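Side-chain contacts in uncharacterized protein SCO6318 (PDB 2QZ7), which is of unknown function but belongs to the TerD family, whose name comes from tellurium resistance, and binds sodium ions in this crystal: residues A105-G110 against G164-R169; V130-G135 against A156-N161. All coordinates share one frame; numbering follows the deposited sequence.

Contact 1 and contact 2 lie about 6 Å apart, centre to centre, in a sandwich of two antiparallel sheets. Along the chain the segments run 105-110, 130-135, 156-161, 164-169, which nests contact 2 inside the loop closed by contact 1. Contact 1 stays within one sheet: strand 152-160 separates its two strands and bonds to both, V107 N to F158 O at 2.7 Å and E167 N probably to T159 O at 2.8 Å. That same middle strand supplies one half of contact 2, which spans the sandwich to strand 129-134 of the other sheet. One contact thus ties second neighbours in a sheet, and the other joins the two layers.

Contact 1: A105-G110 against G164-R169; sequences ARVIVG and GAWEFR
R106 NH1 is gripped by two main-chain oxygens, those of P56 and G187, while NE of the same guanidinium forms a salt bridge to E157 and Y51 adds a cation-pi contact. I108 CG2 lies 4.0 Å above one guanidinium face, toward its rim. The side chain of R106 sets off away from segment 164-169, and it is the main chain that meets W166. R106 N comes to the edge of the indole, near the ring plane, 3.9 Å from CH2. One residue earlier, the carbonyl of A105 approaches the six-membered ring obliquely: A105 C is 3.7 Å from W166 CH2, and A105 O is equally far from CZ3. V107 also approaches obliquely, its side chain crossing the indole at about a right angle, with CG2 4.2 Å from CH2. With CG anti to the carbonyl carbon (chi1 -67°), the indole of W166 reaches over strand 152-160, where R160 packs on it; L97 and L100 also touch it. A105 and R106 both face Y51, a classic beta bulge, and the indole meets the main chain at these two residues. The two strands run 35° from parallel, 8.9 Å apart at their closest. Across this gap the chemistry is van der Waals contact of the indole's six-membered ring with a methyl and a peptide, whereas the polar bonding of the R106 side chain is spent on other partners.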
loop_
_atom_site.group_PDB
_atom_site.type_symbol
_atom_site.label_atom_id
_atom_site.label_comp_id
_atom_site.label_asym_id
_atom_site.label_seq_id
_atom_site.Cartn_x
_atom_site.Cartn_y
_atom_site.Cartn_z
ATOM N N ALA A 105 5.391 -10.073 12.031
ATOM C CA ALA A 105 5.280 -11.255 11.189
ATOM C C ALA A 105 4.373 -11.088 9.984
ATOM O O ALA A 105 4.206 -12.039 9.174
ATOM C CB ALA A 105 4.839 -12.517 12.046
ATOM N N ARG A 106 3.780 -9.899 9.860
ATOM C CA ARG A 106 2.902 -9.613 8.740
ATOM C C ARG A 106 2.978 -8.130 8.384
ATOM O O ARG A 106 3.011 -7.267 9.284
ATOM C CB ARG A 106 1.463 -10.018 9.103
ATOM C CG ARG A 106 0.412 -9.713 8.043
ATOM C CD ARG A 106 -0.906 -10.493 8.432
ATOM N NE ARG A 106 -1.918 -10.297 7.400
ATOM C CZ ARG A 106 -2.939 -9.443 7.454
ATOM N NH1 ARG A 106 -3.140 -8.657 8.506
ATOM N NH2 ARG A 106 -3.769 -9.380 6.426
ATOM N N VAL A 107 3.021 -7.861 7.077
ATOM C CA VAL A 107 2.974 -6.530 6.537
ATOM C C VAL A 107 1.911 -6.475 5.438
ATOM O O VAL A 107 1.829 -7.376 4.594
ATOM C CB VAL A 107 4.364 -6.079 5.957
ATOM C CG1 VAL A 107 4.269 -4.631 5.395
ATOM C CG2 VAL A 107 5.426 -6.186 7.040
ATOM N N ILE A 108 1.080 -5.442 5.449
ATOM C CA ILE A 108 0.196 -5.248 4.337
ATOM C C ILE A 108 0.330 -3.882 3.728
ATOM O O ILE A 108 0.473 -2.890 4.436
ATOM C CB ILE A 108 -1.258 -5.741 4.606
ATOM C CG1 ILE A 108 -2.319 -5.239 3.659
ATOM C CG2 ILE A 108 -1.738 -5.604 6.025
ATOM C CD1 ILE A 108 -3.390 -6.455 3.578
ATOM N N VAL A 109 0.336 -3.838 2.403
ATOM C CA VAL A 109 0.515 -2.534 1.727
ATOM C C VAL A 109 -0.661 -2.324 0.794
ATOM O O VAL A 109 -1.182 -3.276 0.228
ATOM C CB VAL A 109 1.899 -2.452 1.008
ATOM C CG1 VAL A 109 2.012 -3.495 -0.031
ATOM C CG2 VAL A 109 2.131 -1.051 0.388
ATOM N N GLY A 110 -1.097 -1.075 0.696
ATOM C CA GLY A 110 -2.222 -0.697 -0.138
ATOM C C GLY A 110 -2.080 0.744 -0.623
ATOM O O GLY A 110 -1.019 1.390 -0.445
ATOM N N GLY A 164 10.665 -18.547 9.027
ATOM C CA GLY A 164 10.846 -17.120 9.258
ATOM C C GLY A 164 11.043 -16.341 7.984
ATOM O O GLY A 164 11.117 -15.115 8.011
ATOM N N ALA A 165 11.154 -17.045 6.858
ATOM C CA ALA A 165 11.263 -16.361 5.562
ATOM C C ALA A 165 9.949 -15.695 5.144
ATOM O O ALA A 165 8.867 -16.270 5.318
ATOM C CB ALA A 165 11.740 -17.310 4.484
ATOM N N TRP A 166 10.086 -14.489 4.589
ATOM C CA TRP A 166 8.996 -13.697 4.031
ATOM C C TRP A 166 8.460 -14.169 2.698
ATOM O O TRP A 166 9.212 -14.376 1.751
ATOM C CB TRP A 166 9.439 -12.240 3.876
ATOM C CG TRP A 166 9.659 -11.586 5.188
ATOM C CD1 TRP A 166 10.843 -11.457 5.831
ATOM C CD2 TRP A 166 8.656 -11.001 6.054
ATOM N NE1 TRP A 166 10.654 -10.811 7.040
ATOM C CE2 TRP A 166 9.322 -10.527 7.199
ATOM C CE3 TRP A 166 7.267 -10.827 5.959
ATOM C CZ2 TRP A 166 8.647 -9.916 8.262
ATOM C CZ3 TRP A 166 6.598 -10.205 6.988
ATOM C CH2 TRP A 166 7.283 -9.750 8.131
ATOM N N GLU A 167 7.138 -14.272 2.629
ATOM C CA GLU A 167 6.444 -14.651 1.410
ATOM C C GLU A 167 5.442 -13.589 0.993
ATOM O O GLU A 167 4.958 -12.830 1.823
ATOM C CB GLU A 167 5.785 -16.025 1.577
ATOM C CG GLU A 167 6.820 -17.086 1.713
ATOM C CD GLU A 167 6.284 -18.436 2.133
ATOM O OE1 GLU A 167 5.169 -18.523 2.694
ATOM O OE2 GLU A 167 7.006 -19.410 1.909
ATOM N N PHE A 168 5.181 -13.521 -0.311
ATOM C CA PHE A 168 4.276 -12.558 -0.879
ATOM C C PHE A 168 2.953 -13.239 -1.197
ATOM O O PHE A 168 2.915 -14.400 -1.572
ATOM C CB PHE A 168 4.909 -11.940 -2.143
ATOM C CG PHE A 168 3.918 -11.446 -3.152
ATOM C CD1 PHE A 168 3.359 -10.180 -3.045
ATOM C CD2 PHE A 168 3.578 -12.241 -4.245
ATOM C CE1 PHE A 168 2.466 -9.728 -4.004
ATOM C CE2 PHE A 168 2.675 -11.791 -5.201
ATOM C CZ PHE A 168 2.118 -10.549 -5.074
ATOM N N ARG A 169 1.870 -12.501 -1.035
ATOM C CA ARG A 169 0.597 -12.906 -1.598
ATOM C C ARG A 169 -0.084 -11.694 -2.164
ATOM O O ARG A 169 -0.069 -10.629 -1.545
ATOM C CB ARG A 169 -0.286 -13.628 -0.580
ATOM C CG ARG A 169 -0.050 -15.095 -0.671
ATOM C CD ARG A 169 -0.683 -15.877 0.389
ATOM N NE ARG A 169 -2.020 -16.346 0.030
ATOM C CZ ARG A 169 -2.864 -16.850 0.918
ATOM N NH1 ARG A 169 -2.490 -16.965 2.195
ATOM N NH2 ARG A 169 -4.065 -17.257 0.535
#

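Contact 2: V130-G135 against A156-N161; sequences VVVAEG and AEFTRN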
loop_
_atom_site.group_PDB
_atom_site.type_symbol
_atom_site.label_atom_id
_atom_site.label_comp_id
_atom_site.label_asym_id
_atom_site.label_seq_id
_atom_site.Cartn_x
_atom_site.Cartn_y
_atom_site.Cartn_z
ATOM N N VAL A 130 0.007 0.163 -10.065
ATOM C CA VAL A 130 0.955 -0.216 -9.034
ATOM C C VAL A 130 1.810 -1.398 -9.530
ATOM O O VAL A 130 1.346 -2.241 -10.309
ATOM C CB VAL A 130 0.203 -0.517 -7.678
ATOM C CG1 VAL A 130 -0.668 -1.808 -7.757
ATOM C CG2 VAL A 130 1.152 -0.537 -6.493
ATOM N N VAL A 131 3.065 -1.434 -9.105
ATOM C CA VAL A 131 3.925 -2.586 -9.356
ATOM C C VAL A 131 4.632 -2.965 -8.061
ATOM O O VAL A 131 5.240 -2.101 -7.406
ATOM C CB VAL A 131 4.984 -2.295 -10.490
ATOM C CG1 VAL A 131 5.963 -3.483 -10.671
ATOM C CG2 VAL A 131 4.294 -1.962 -11.827
ATOM N N VAL A 132 4.537 -4.252 -7.698
ATOM C CA VAL A 132 5.207 -4.804 -6.549
ATOM C C VAL A 132 6.334 -5.716 -7.063
ATOM O O VAL A 132 6.098 -6.597 -7.889
ATOM C CB VAL A 132 4.188 -5.607 -5.684
ATOM C CG1 VAL A 132 4.849 -6.230 -4.454
ATOM C CG2 VAL A 132 3.048 -4.685 -5.288
ATOM N N ALA A 133 7.556 -5.513 -6.589
ATOM C CA ALA A 133 8.689 -6.315 -7.111
ATOM C C ALA A 133 9.706 -6.620 -6.049
ATOM O O ALA A 133 9.815 -5.883 -5.071
ATOM C CB ALA A 133 9.364 -5.584 -8.239
ATOM N N GLU A 134 10.469 -7.701 -6.255
ATOM C CA GLU A 134 11.704 -7.896 -5.512
ATOM C C GLU A 134 12.878 -7.652 -6.471
ATOM O O GLU A 134 13.214 -8.524 -7.293
ATOM C CB GLU A 134 11.810 -9.299 -4.875
ATOM C CG GLU A 134 13.013 -9.358 -3.931
ATOM C CD GLU A 134 13.430 -10.750 -3.417
ATOM O OE1 GLU A 134 13.119 -11.803 -4.055
ATOM O OE2 GLU A 134 14.146 -10.752 -2.379
ATOM N N GLY A 135 13.486 -6.469 -6.389
ATOM C CA GLY A 135 14.497 -6.104 -7.372
ATOM C C GLY A 135 13.892 -6.193 -8.758
ATOM O O GLY A 135 12.868 -5.546 -9.056
ATOM N N ALA A 156 -1.019 -6.044 -1.527
ATOM C CA ALA A 156 -0.048 -7.133 -1.276
ATOM C C ALA A 156 0.110 -7.420 0.203
ATOM O O ALA A 156 0.083 -6.495 1.039
ATOM C CB ALA A 156 1.341 -6.771 -1.898
ATOM N N GLU A 157 0.325 -8.692 0.516
ATOM C CA GLU A 157 0.560 -9.114 1.886
ATOM C C GLU A 157 1.931 -9.810 1.959
ATOM O O GLU A 157 2.214 -10.676 1.133
ATOM C CB GLU A 157 -0.536 -10.117 2.315
ATOM C CG GLU A 157 -0.367 -10.620 3.710
ATOM C CD GLU A 157 -1.228 -11.800 4.049
ATOM O OE1 GLU A 157 -1.006 -12.893 3.468
ATOM O OE2 GLU A 157 -2.097 -11.645 4.930
ATOM N N PHE A 158 2.764 -9.438 2.929
ATOM C CA PHE A 158 3.977 -10.189 3.244
ATOM C C PHE A 158 3.816 -10.809 4.636
ATOM O O PHE A 158 3.375 -10.137 5.586
ATOM C CB PHE A 158 5.232 -9.307 3.156
ATOM C CG PHE A 158 5.271 -8.443 1.905
ATOM C CD1 PHE A 158 5.704 -8.970 0.693
ATOM C CD2 PHE A 158 4.847 -7.131 1.954
ATOM C CE1 PHE A 158 5.700 -8.185 -0.475
ATOM C CE2 PHE A 158 4.880 -6.298 0.808
ATOM C CZ PHE A 158 5.278 -6.849 -0.413
ATOM N N THR A 159 4.118 -12.107 4.737
ATOM C CA THR A 159 4.022 -12.855 5.993
ATOM C C THR A 159 5.244 -13.756 6.118
ATOM O O THR A 159 5.824 -14.174 5.100
ATOM C CB THR A 159 2.711 -13.718 6.097
ATOM O OG1 THR A 159 2.632 -14.611 4.991
ATOM C CG2 THR A 159 1.469 -12.848 6.094
ATOM N N ARG A 160 5.645 -14.040 7.358
ATOM C CA ARG A 160 6.753 -14.966 7.638
ATOM C C ARG A 160 6.349 -16.461 7.642
ATOM O O ARG A 160 5.268 -16.853 8.124
ATOM C CB ARG A 160 7.409 -14.665 8.999
ATOM C CG ARG A 160 8.086 -13.299 9.149
ATOM C CD ARG A 160 8.762 -13.214 10.535
ATOM N NE ARG A 160 9.411 -11.923 10.781
ATOM C CZ ARG A 160 10.679 -11.666 10.457
ATOM N NH1 ARG A 160 11.404 -12.606 9.876
ATOM N NH2 ARG A 160 11.226 -10.477 10.691
ATOM N N ASN A 161 7.259 -17.284 7.122
ATOM C CA ASN A 161 7.204 -18.743 7.255
ATOM C C ASN A 161 7.327 -19.248 8.682
ATOM O O ASN A 161 7.550 -18.481 9.625
ATOM C CB ASN A 161 8.319 -19.398 6.421
ATOM C CG ASN A 161 7.820 -19.875 5.068
ATOM O OD1 ASN A 161 6.646 -19.696 4.740
ATOM N ND2 ASN A 161 8.694 -20.504 4.288
#
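V132 carries the apolar packing by itself on the strand 129-134 side, and its two methyls go to different partners. CG1 meets F158 at the ring's edge, near the ring plane, 4.1 Å from CZ; the valine and the phenylalanine come from opposite directions, so the methyl faces the far end of the ring and does not lie over it. CG2 goes to A156, 4.3 Å from CB. The split follows from V132 holding CG1 anti to its own N (chi1 179°), which leaves CG2 beside that N and turned to the alanine. The CA atoms of V132 and A156 are 7.8 Å apart, consistent with the small alanine side chain; F158, two residues on, extends its ring to CG1 with chi1 at -46°. W166 and F168 from strand 166-175, V26 from strand 26-31, and L23 and L97 from loops also touch that phenylalanine.

The backbone hydrogen bonds of V132, to L139 and L140, and of A133, to D27, run to strands of their own sheet. The charged groups of E134 and R160 find partners outside the two segments. E134 makes a salt bridge to R137 and accepts a bond from K24 N, and R160 donates hydrogen bonds from NE to I104 O, from NH2 to S101 O and from NH1 to G164 O.

With all three touching residues buried and apolar, this part of the beta-sandwich core is closed by van der Waals and hydrophobic contact, V132 of one sheet packing against A156 and F158 of the other.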